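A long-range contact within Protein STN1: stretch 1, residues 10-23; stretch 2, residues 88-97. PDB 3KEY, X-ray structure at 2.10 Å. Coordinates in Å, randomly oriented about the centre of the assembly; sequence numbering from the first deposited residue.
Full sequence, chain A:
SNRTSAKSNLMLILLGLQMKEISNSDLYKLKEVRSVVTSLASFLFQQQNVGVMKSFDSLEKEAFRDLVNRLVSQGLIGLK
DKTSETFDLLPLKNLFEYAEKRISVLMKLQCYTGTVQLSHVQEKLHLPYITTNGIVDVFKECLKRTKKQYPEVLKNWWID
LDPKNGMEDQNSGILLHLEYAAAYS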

# COMPACT_ATOMS: atom_id res chain seq x y z
N LEU A 10 5.23 -5.38 1.38
CA LEU A 10 4.81 -5.62 2.75
C LEU A 10 3.33 -5.26 2.84
O LEU A 10 2.55 -5.95 3.49
N MET A 11 2.95 -4.17 2.17
CA MET A 11 1.55 -3.74 2.17
C MET A 11 0.65 -4.88 1.66
O MET A 11 -0.38 -5.18 2.26
N LEU A 12 1.05 -5.51 0.56
CA LEU A 12 0.27 -6.61 -0.01
C LEU A 12 0.19 -7.82 0.91
O LEU A 12 -0.80 -8.55 0.91
N ILE A 13 1.24 -8.05 1.69
CA ILE A 13 1.25 -9.17 2.62
C ILE A 13 0.22 -8.88 3.71
O ILE A 13 -0.62 -9.73 4.04
N LEU A 14 0.27 -7.67 4.25
CA LEU A 14 -0.67 -7.27 5.30
C LEU A 14 -2.11 -7.36 4.81
O LEU A 14 -2.99 -7.83 5.53
N LEU A 15 -2.35 -6.91 3.58
CA LEU A 15 -3.69 -6.95 3.02
C LEU A 15 -4.24 -8.38 2.95
O LEU A 15 -5.42 -8.60 3.22
N GLY A 16 -3.37 -9.33 2.61
CA GLY A 16 -3.78 -10.72 2.50
C GLY A 16 -3.98 -11.49 3.80
O GLY A 16 -4.61 -12.55 3.79
N LEU A 17 -3.46 -10.99 4.91
CA LEU A 17 -3.61 -11.68 6.19
C LEU A 17 -5.08 -11.77 6.59
O LEU A 17 -5.80 -10.77 6.53
N GLN A 18 -5.52 -12.95 7.00
CA GLN A 18 -6.92 -13.11 7.40
C GLN A 18 -7.12 -12.75 8.87
O GLN A 18 -7.41 -13.62 9.69
N MET A 19 -6.97 -11.47 9.17
CA MET A 19 -7.12 -10.95 10.52
C MET A 19 -7.26 -9.43 10.50
O MET A 19 -6.91 -8.79 9.51
N LYS A 20 -7.76 -8.86 11.59
CA LYS A 20 -7.95 -7.42 11.68
C LYS A 20 -6.77 -6.71 12.34
O LYS A 20 -6.64 -5.49 12.24
N GLU A 21 -5.92 -7.46 13.03
CA GLU A 21 -4.77 -6.89 13.70
C GLU A 21 -3.66 -7.93 13.81
O GLU A 21 -3.91 -9.14 13.71
N ILE A 22 -2.44 -7.46 14.03
CA ILE A 22 -1.30 -8.35 14.20
C ILE A 22 -0.19 -7.63 14.97
O ILE A 22 0.05 -6.43 14.78
N SER A 23 0.47 -8.36 15.85
CA SER A 23 1.54 -7.77 16.63
C SER A 23 2.82 -7.72 15.81
O SER A 23 3.00 -8.49 14.87
N ASP A 88 -3.16 -2.17 13.53
CA ASP A 88 -4.54 -2.25 13.08
C ASP A 88 -4.45 -2.39 11.56
O ASP A 88 -3.87 -1.53 10.89
N LEU A 89 -5.03 -3.45 11.01
CA LEU A 89 -4.98 -3.67 9.57
C LEU A 89 -6.26 -3.20 8.86
O LEU A 89 -6.33 -3.18 7.62
N LEU A 90 -7.27 -2.82 9.64
CA LEU A 90 -8.54 -2.38 9.07
C LEU A 90 -8.45 -1.16 8.16
O LEU A 90 -9.17 -1.06 7.17
N PRO A 91 -7.58 -0.20 8.49
CA PRO A 91 -7.47 0.98 7.62
C PRO A 91 -7.08 0.56 6.20
O PRO A 91 -7.66 1.03 5.20
N LEU A 92 -6.10 -0.34 6.13
CA LEU A 92 -5.59 -0.85 4.87
C LEU A 92 -6.65 -1.59 4.06
O LEU A 92 -6.84 -1.34 2.86
N LYS A 93 -7.33 -2.51 4.73
CA LYS A 93 -8.37 -3.28 4.07
C LYS A 93 -9.57 -2.43 3.67
O LYS A 93 -10.18 -2.68 2.63
N ASN A 94 -9.91 -1.42 4.47
CA ASN A 94 -11.01 -0.54 4.13
C ASN A 94 -10.62 0.37 2.95
O ASN A 94 -11.46 0.72 2.13
N LEU A 95 -9.35 0.75 2.88
CA LEU A 95 -8.87 1.61 1.79
C LEU A 95 -8.93 0.84 0.48
O LEU A 95 -9.31 1.39 -0.55
N PHE A 96 -8.58 -0.44 0.53
CA PHE A 96 -8.62 -1.28 -0.66
C PHE A 96 -10.05 -1.49 -1.12
O PHE A 96 -10.32 -1.47 -2.32
N GLU A 97 -10.97 -1.70 -0.18
CA GLU A 97 -12.37 -1.89 -0.55
C GLU A 97 -12.85 -0.61 -1.23
O GLU A 97 -13.45 -0.66 -2.31

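Helix 10-16 crosses the helix of stretch 2 almost at a right angle, at 92°, with the axes 9.5 Å apart at their closest. The chain after helix 10-16 then runs past the start of stretch 2.

Leu10 and Ile13 do not take part. Met11 leaves the helix sideways. Its rotamer is t, t, p, and its end comes nearer the other stretch. Met11 CG lies 3.7 Å from Leu92 CD1. The terminal methyl, Met11 CE, sits 4.2 Å from Phe96 CZ, at the ring edge. Leu12 (m, t) points away, and its CD2 approaches Phe96 CZ at 4.4 Å.

Leu14 (m, t) points toward stretch 2. Its CB is 3.7 Å from Leu92 CD2, and its CD2 is 4.0 Å from Leu89 CD2. Leu92 (t, p) points back toward the first helix. Its CD2 also reaches the backbone, at 3.6 Å from Met11 O.

Leu15 (t, p) is the most covered residue of stretch 1. Its CD2 sits over one face of the Phe96 ring, 3.2 Å from the centroid and 2° off the normal. This is a CH-pi contact. Phe96 has an off-well chi1 of -103° and chi2 of -88°. Leu15 CD1 packs 4.0 Å from Lys93 CG, on the aliphatic part of that lysine.

Gly16 makes no contact. Leu17 (m, t) points toward stretch 2, with its CD1 4.1 Å from Leu89 CD1. Gln18 turns back on its own stretch, where its NE2 donates to Gly16 O at 3.1 Å.

Lys93 ties down this turn. Its chain starts m and is then extended (t, t, t), which carries the amine to the backbone. Lys93 NZ donates to Leu17 O at 2.4 Å, a very short bond, and to Met19 O at 2.7 Å. Both acceptors are main-chain carbonyls.

Met19 (p, t) places CG 4.2 Å from Leu89 CD1. Lys20 points away overall, yet its CB touches Leu90 CD2 at 4.0 Å. Lys20 O accepts from Leu89 N at 2.9 Å. Nearby, Asp88 (t) caps the helix of its own stretch: its OD1 accepts from Leu90 N at 3.1 Å.

Glu21 pairs with Asp88 in an antiparallel, non-hydrogen-bonded bridge, and their side chains share one face. Ile22 (t, t) brings CG2 to 4.0 Å from Leu89 CD1. The end of Leu89 (m, t) thus meets Leu14, Leu17, Met19 and Ile22. Ser23 is out of reach.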

# COMPACT_ATOMS: atom_id res chain seq x y z
CB LEU A 10 5.61 -4.77 3.75
CG LEU A 10 5.12 -4.86 5.20
CD1 LEU A 10 5.13 -6.31 5.67
CD2 LEU A 10 5.99 -3.99 6.09
CB MET A 11 1.36 -2.50 1.30
CG MET A 11 -0.11 -2.05 1.19
SD MET A 11 -0.37 -0.64 0.09
CE MET A 11 -0.11 -1.42 -1.54
CB LEU A 12 0.84 -7.03 -1.37
CG LEU A 12 0.70 -6.02 -2.51
CD1 LEU A 12 1.32 -6.61 -3.77
CD2 LEU A 12 -0.77 -5.70 -2.75
CB ILE A 13 2.65 -9.36 3.25
CG1 ILE A 13 3.64 -9.78 2.16
CG2 ILE A 13 2.58 -10.37 4.38
CD1 ILE A 13 5.08 -9.94 2.63
CB LEU A 14 -0.35 -5.85 5.77
CG LEU A 14 1.02 -5.74 6.45
CD1 LEU A 14 1.35 -4.29 6.76
CD2 LEU A 14 1.01 -6.57 7.71
CB LEU A 15 -3.68 -6.33 1.62
CG LEU A 15 -5.03 -6.28 0.89
CD1 LEU A 15 -5.99 -5.36 1.64
CD2 LEU A 15 -4.84 -5.79 -0.54
CB LEU A 17 -2.84 -10.96 7.30
CG LEU A 17 -1.32 -10.89 7.17
CD1 LEU A 17 -0.74 -10.19 8.40
CD2 LEU A 17 -0.75 -12.29 7.03
CB GLN A 18 -7.38 -14.54 7.11
CG GLN A 18 -7.37 -14.89 5.63
CD GLN A 18 -8.21 -13.93 4.81
OE1 GLN A 18 -9.41 -13.78 5.05
NE2 GLN A 18 -7.58 -13.27 3.84
CB MET A 19 -5.90 -11.34 11.37
CG MET A 19 -4.57 -11.04 10.69
SD MET A 19 -3.16 -11.82 11.51
CE MET A 19 -3.01 -13.33 10.53
CB LYS A 20 -9.23 -7.11 12.46
CG LYS A 20 -10.45 -7.85 11.96
CD LYS A 20 -11.59 -7.69 12.95
CE LYS A 20 -12.74 -8.65 12.67
NZ LYS A 20 -13.80 -8.48 13.71
CB GLU A 21 -5.14 -6.44 15.12
CG GLU A 21 -4.63 -7.40 16.23
CD GLU A 21 -5.37 -7.23 17.56
OE1 GLU A 21 -5.02 -7.90 18.56
OE2 GLU A 21 -6.32 -6.41 17.60
CB ILE A 22 -0.74 -8.85 12.84
CG1 ILE A 22 0.38 -9.87 13.09
CG2 ILE A 22 -0.22 -7.68 12.01
CD1 ILE A 22 0.82 -10.61 11.84
CB SER A 23 1.80 -8.59 17.91
OG SER A 23 2.32 -9.87 17.58
CB ASP A 88 -5.28 -0.96 13.46
CG ASP A 88 -6.74 -0.98 13.08
OD1 ASP A 88 -7.24 -2.03 12.61
OD2 ASP A 88 -7.41 0.06 13.27
CB LEU A 89 -4.72 -5.15 9.29
CG LEU A 89 -3.46 -5.75 9.93
CD1 LEU A 89 -3.33 -7.21 9.51
CD2 LEU A 89 -2.23 -4.96 9.52
CB LEU A 90 -9.56 -2.12 10.18
CG LEU A 90 -10.05 -3.36 10.92
CD1 LEU A 90 -11.12 -2.96 11.94
CD2 LEU A 90 -10.62 -4.36 9.92
CB PRO A 91 -6.36 1.79 8.28
CG PRO A 91 -6.56 1.48 9.75
CD PRO A 91 -6.81 -0.01 9.74
CB LEU A 92 -4.40 -1.79 5.13
CG LEU A 92 -3.74 -2.41 3.90
CD1 LEU A 92 -3.30 -1.32 2.94
CD2 LEU A 92 -2.55 -3.26 4.32
CB LYS A 93 -8.78 -4.44 4.97
CG LYS A 93 -7.61 -5.35 5.26
CD LYS A 93 -7.98 -6.54 6.11
CE LYS A 93 -6.78 -7.47 6.21
NZ LYS A 93 -7.15 -8.75 6.83
CB ASN A 94 -11.43 0.33 5.31
CG ASN A 94 -12.10 -0.47 6.41
OD1 ASN A 94 -12.77 -1.47 6.15
ND2 ASN A 94 -11.95 -0.02 7.65
CB LEU A 95 -7.43 2.07 2.05
CG LEU A 95 -7.29 3.21 3.06
CD1 LEU A 95 -5.84 3.39 3.50
CD2 LEU A 95 -7.85 4.47 2.43
CB PHE A 96 -7.94 -2.62 -0.39
CG PHE A 96 -6.56 -2.71 -0.97
CD1 PHE A 96 -6.38 -3.15 -2.28
CD2 PHE A 96 -5.45 -2.32 -0.23
CE1 PHE A 96 -5.11 -3.19 -2.85
CE2 PHE A 96 -4.17 -2.36 -0.79
CZ PHE A 96 -4.00 -2.79 -2.10
CB GLU A 97 -13.23 -2.16 0.69
CG GLU A 97 -13.46 -3.64 0.96
CD GLU A 97 -14.32 -3.89 2.20
OE1 GLU A 97 -15.36 -3.20 2.36
OE2 GLU A 97 -13.95 -4.77 3.01